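Local coordinates for protein PrgX (Enterococcus faecalis, PDB 2AWI) that is the receptor for the peptide sex pheromone cCF10 and regulates conjugation, probably as a DNA-binding repressor, at residues A[180-183]-A[184-188]; A[216-219]-A[220-223]. The protein carries 1 engineered substitution. All coordinates share one frame; numbering follows the deposited sequence.

Contact 1. Residues A[180-183]-A[184-188]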
loop_
_atom_site.group_PDB
_atom_site.type_symbol
_atom_site.label_atom_id
_atom_site.label_comp_id
_atom_site.label_asym_id
_atom_site.label_seq_id
_atom_site.Cartn_x
_atom_site.Cartn_y
_atom_site.Cartn_z
ATOM N N ASP A 180 27.940 -28.919 7.907
ATOM C CA ASP A 180 27.905 -28.748 9.357
ATOM C C ASP A 180 28.092 -27.305 9.789
ATOM O O ASP A 180 28.780 -26.540 9.127
ATOM C CB ASP A 180 29.001 -29.599 10.007
ATOM C CG ASP A 180 28.793 -31.081 9.790
ATOM O OD1 ASP A 180 29.793 -31.828 9.805
ATOM O OD2 ASP A 180 27.634 -31.501 9.613
ATOM N N SER A 181 27.467 -26.942 10.907
ATOM C CA SER A 181 27.592 -25.598 11.463
ATOM C C SER A 181 28.676 -25.663 12.516
ATOM O O SER A 181 28.681 -26.576 13.328
ATOM C CB SER A 181 26.298 -25.153 12.141
ATOM O OG SER A 181 26.556 -24.075 13.030
ATOM N N PHE A 182 29.590 -24.703 12.511
ATOM C CA PHE A 182 30.667 -24.699 13.494
ATOM C C PHE A 182 30.735 -23.417 14.321
ATOM O O PHE A 182 31.820 -22.895 14.574
ATOM C CB PHE A 182 32.009 -24.951 12.795
ATOM C CG PHE A 182 32.153 -26.348 12.258
ATOM C CD1 PHE A 182 32.052 -27.446 13.109
ATOM C CD2 PHE A 182 32.380 -26.572 10.905
ATOM C CE1 PHE A 182 32.173 -28.748 12.618
ATOM C CE2 PHE A 182 32.504 -27.871 10.405
ATOM C CZ PHE A 182 32.400 -28.958 11.262
ATOM N N GLY A 183 29.575 -22.926 14.755
ATOM C CA GLY A 183 29.540 -21.707 15.547
ATOM C C GLY A 183 28.957 -20.520 14.792
ATOM O O GLY A 183 28.925 -20.511 13.559
ATOM N N LYS A 184 28.503 -19.513 15.536
ATOM C CA LYS A 184 27.917 -18.319 14.944
ATOM C C LYS A 184 28.891 -17.537 14.060
ATOM O O LYS A 184 28.496 -17.020 13.024
ATOM C CB LYS A 184 27.349 -17.420 16.044
ATOM C CG LYS A 184 26.124 -18.015 16.732
ATOM C CD LYS A 184 25.471 -17.012 17.674
ATOM C CE LYS A 184 24.185 -17.565 18.257
ATOM N NZ LYS A 184 24.424 -18.794 19.091
ATOM N N ASP A 185 30.156 -17.449 14.457
ATOM C CA ASP A 185 31.147 -16.737 13.650
ATOM C C ASP A 185 31.266 -17.412 12.285
ATOM O O ASP A 185 31.205 -16.754 11.245
ATOM C CB ASP A 185 32.514 -16.756 14.336
ATOM C CG ASP A 185 32.550 -15.911 15.598
ATOM O OD1 ASP A 185 33.503 -16.075 16.395
ATOM O OD2 ASP A 185 31.636 -15.079 15.781
ATOM N N TYR A 186 31.421 -18.733 12.308
ATOM C CA TYR A 186 31.551 -19.530 11.094
ATOM C C TYR A 186 30.290 -19.379 10.236
ATOM O O TYR A 186 30.375 -19.145 9.028
ATOM C CB TYR A 186 31.800 -20.996 11.487
ATOM C CG TYR A 186 31.697 -21.998 10.363
ATOM C CD1 TYR A 186 30.491 -22.644 10.084
ATOM C CD2 TYR A 186 32.808 -22.301 9.576
ATOM C CE1 TYR A 186 30.396 -23.571 9.044
ATOM C CE2 TYR A 186 32.723 -23.218 8.542
ATOM C CZ TYR A 186 31.520 -23.848 8.276
ATOM O OH TYR A 186 31.446 -24.740 7.230
ATOM N N ASP A 187 29.126 -19.487 10.872
ATOM C CA ASP A 187 27.850 -19.343 10.179
ATOM C C ASP A 187 27.752 -18.032 9.391
ATOM O O ASP A 187 27.328 -18.024 8.234
ATOM C CB ASP A 187 26.694 -19.394 11.180
ATOM C CG ASP A 187 26.507 -20.769 11.802
ATOM O OD1 ASP A 187 25.569 -20.918 12.608
ATOM O OD2 ASP A 187 27.283 -21.698 11.491
ATOM N N LEU A 188 28.141 -16.926 10.022
ATOM C CA LEU A 188 28.067 -15.615 9.387
ATOM C C LEU A 188 28.936 -15.560 8.134
ATOM O O LEU A 188 28.503 -15.111 7.078
ATOM C CB LEU A 188 28.535 -14.533 10.362
ATOM C CG LEU A 188 27.980 -13.107 10.241
ATOM C CD1 LEU A 188 29.044 -12.141 10.699
ATOM C CD2 LEU A 188 27.574 -12.782 8.829
HETATM O O HOH W 1 30.078 -27.768 6.682
HETATM O O HOH W 2 32.413 -20.146 14.539
#
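The first turn of helix 184-203, in the TPR-like C-terminal region, is built against the loop leading into it, with Gly183 as N-cap and Phe182 and Tyr186 packed together just beside that cap. The ring pair is edge-to-face: the Phe182 edge is directed at the Tyr186 face, centroids 5.4 Å apart and planes at 71°. Phe182 CB also sits over that face, 4.0 Å from the Tyr186 ring centroid, a CH-pi contact. Tyr186 CG lies anti to its own backbone N (chi1 169°), which carries the ring back along the loop to Asp180 and Phe182. Gly183 suits the cap because its positive phi would press a side chain against the preceding carbonyl. Gly183 O accepts Asp187 N at 2.9 Å, and a water joins Phe182 O to Tyr186 N. Outside this local contact, Lys184 and Asp185 pair reciprocally with Asp185 and Lys184 of the second subunit, so this helix start also belongs to a subunit interface. The buried Asp187 spends OD1 on Ser227 N, while OD2 receives the hydroxyl of Ser181, a side chain short enough to fit here, on its syn lone pair, Ser181 OG to Asp187 OD2 2.9 Å.

Contact 2. Residues A[216-219]-A[220-223]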
loop_
_atom_site.group_PDB
_atom_site.type_symbol
_atom_site.label_atom_id
_atom_site.label_comp_id
_atom_site.label_asym_id
_atom_site.label_seq_id
_atom_site.Cartn_x
_atom_site.Cartn_y
_atom_site.Cartn_z
ATOM N N GLN A 216 22.093 -22.545 -2.420
ATOM C CA GLN A 216 23.066 -22.782 -1.359
ATOM C C GLN A 216 22.592 -22.132 -0.054
ATOM O O GLN A 216 22.639 -22.745 1.014
ATOM C CB GLN A 216 24.442 -22.224 -1.743
ATOM C CG GLN A 216 25.141 -22.978 -2.867
ATOM C CD GLN A 216 25.036 -24.491 -2.724
ATOM O OE1 GLN A 216 25.326 -25.056 -1.668
ATOM N NE2 GLN A 216 24.620 -25.153 -3.796
ATOM N N PHE A 217 22.122 -20.893 -0.149
ATOM C CA PHE A 217 21.653 -20.190 1.029
ATOM C C PHE A 217 20.465 -20.896 1.663
ATOM O O PHE A 217 20.427 -21.097 2.876
ATOM C CB PHE A 217 21.245 -18.758 0.692
ATOM C CG PHE A 217 20.776 -17.985 1.888
ATOM C CD1 PHE A 217 21.674 -17.627 2.894
ATOM C CD2 PHE A 217 19.432 -17.663 2.043
ATOM C CE1 PHE A 217 21.236 -16.966 4.028
ATOM C CE2 PHE A 217 18.985 -17.000 3.183
ATOM C CZ PHE A 217 19.887 -16.653 4.173
ATOM N N GLU A 218 19.490 -21.267 0.842
ATOM C CA GLU A 218 18.310 -21.933 1.359
ATOM C C GLU A 218 18.630 -23.279 1.981
ATOM O O GLU A 218 17.943 -23.728 2.892
ATOM C CB GLU A 218 17.260 -22.076 0.256
ATOM C CG GLU A 218 16.577 -20.755 -0.079
ATOM C CD GLU A 218 15.835 -20.156 1.112
ATOM O OE1 GLU A 218 15.832 -18.912 1.253
ATOM O OE2 GLU A 218 15.246 -20.926 1.905
ATOM N N HIS A 219 19.680 -23.926 1.498
ATOM C CA HIS A 219 20.058 -25.212 2.050
ATOM C C HIS A 219 20.618 -25.046 3.464
ATOM O O HIS A 219 20.463 -25.931 4.308
ATOM C CB HIS A 219 21.103 -25.894 1.171
ATOM C CG HIS A 219 21.613 -27.174 1.751
ATOM N ND1 HIS A 219 20.796 -28.261 1.974
ATOM C CD2 HIS A 219 22.834 -27.514 2.228
ATOM C CE1 HIS A 219 21.492 -29.213 2.568
ATOM N NE2 HIS A 219 22.731 -28.786 2.735
ATOM N N LEU A 220 21.279 -23.918 3.716
ATOM C CA LEU A 220 21.843 -23.649 5.032
ATOM C C LEU A 220 20.775 -23.767 6.112
ATOM O O LEU A 220 21.071 -24.156 7.241
ATOM C CB LEU A 220 22.448 -22.244 5.094
ATOM C CG LEU A 220 23.687 -21.908 4.260
ATOM C CD1 LEU A 220 24.176 -20.516 4.658
ATOM C CD2 LEU A 220 24.787 -22.928 4.499
ATOM N N LYS A 221 19.535 -23.434 5.758
ATOM C CA LYS A 221 18.423 -23.488 6.702
ATOM C C LYS A 221 18.023 -24.898 7.134
ATOM O O LYS A 221 17.149 -25.057 7.985
ATOM C CB LYS A 221 17.195 -22.770 6.121
ATOM C CG LYS A 221 17.384 -21.273 5.920
ATOM C CD LYS A 221 16.187 -20.636 5.215
ATOM C CE LYS A 221 16.403 -19.132 5.025
ATOM N NZ LYS A 221 15.354 -18.491 4.167
ATOM N N THR A 222 18.650 -25.918 6.556
ATOM C CA THR A 222 18.331 -27.299 6.914
ATOM C C THR A 222 19.387 -27.852 7.862
ATOM O O THR A 222 19.238 -28.954 8.397
ATOM C CB THR A 222 18.288 -28.228 5.675
ATOM O OG1 THR A 222 19.573 -28.237 5.041
ATOM C CG2 THR A 222 17.234 -27.761 4.679
ATOM N N ILE A 223 20.453 -27.085 8.060
ATOM C CA ILE A 223 21.538 -27.504 8.933
ATOM C C ILE A 223 21.185 -27.394 10.414
ATOM O O ILE A 223 20.548 -26.436 10.853
ATOM C CB ILE A 223 22.816 -26.687 8.651
ATOM C CG1 ILE A 223 23.301 -26.964 7.224
ATOM C CG2 ILE A 223 23.904 -27.056 9.648
ATOM C CD1 ILE A 223 24.465 -26.082 6.777
#
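The C-terminal end of helix 207-220 runs into a type I beta turn, Leu220 to Ile223, and Lys221 reaches back from this turn along the last helical residues. Lys221 CB rests 3.5 Å from Glu218 O. CG continues past the same carbonyl, CD comes alongside Glu218 OE2, and Lys221 CE lies 3.8 Å from CE2 of Phe217, approaching that ring obliquely. At the tip, Lys221 NZ forms a salt bridge with Glu218, 3.0 Å from OE1 on the syn side and more weakly with OE2; its strongest polar partner lies outside these segments, in a salt bridge to Asp233 of helix 230-248. A long, extended lysine suits this place, since its last methylene, CE, can lie by the aromatic ring while the ammonium group reaches two carboxylates. Glu218 meets it by bending at chi2 (-61°), which turns the carboxylate alongside the lysine. Leu220, buried, packs CD1 near Phe217 CD1 and also touches Gln191 and Leu194 of helix 184-203; its branched apolar side chain suits the packing against Leu194. Beyond it, Thr222 binds back to His219: both its backbone N and its hydroxyl donate to His219 O. The threonine oxygen, OG1, also lies over one face of the imidazole, 3.3 Å from His219 CE1, and the hydroxyl bond, Thr222 OG1 to His219 O, is 2.6 Å long, with the donor in the carbonyl plane.

Following the chain from the N terminus, the loop after helix 165-172 reaches contact 1, where it turns into helix 184-203. Helix 207-220 comes next and ends in contact 2, from which another loop leads to helix 230-248. The two contacts are in series, neither nested nor crossed, and each is a local contact at one helix end: contact 1 at a start, contact 2 at a finish. Their centres are about 12 Å apart, and they meet where Ile223 CG2 packs 3.8 Å from Ser181 N. The loop beyond 220-223 returns to contact 1 through Asn225, Ile226 and Ser227, tying the start of helix 184-203 to the loop that follows helix 207-220.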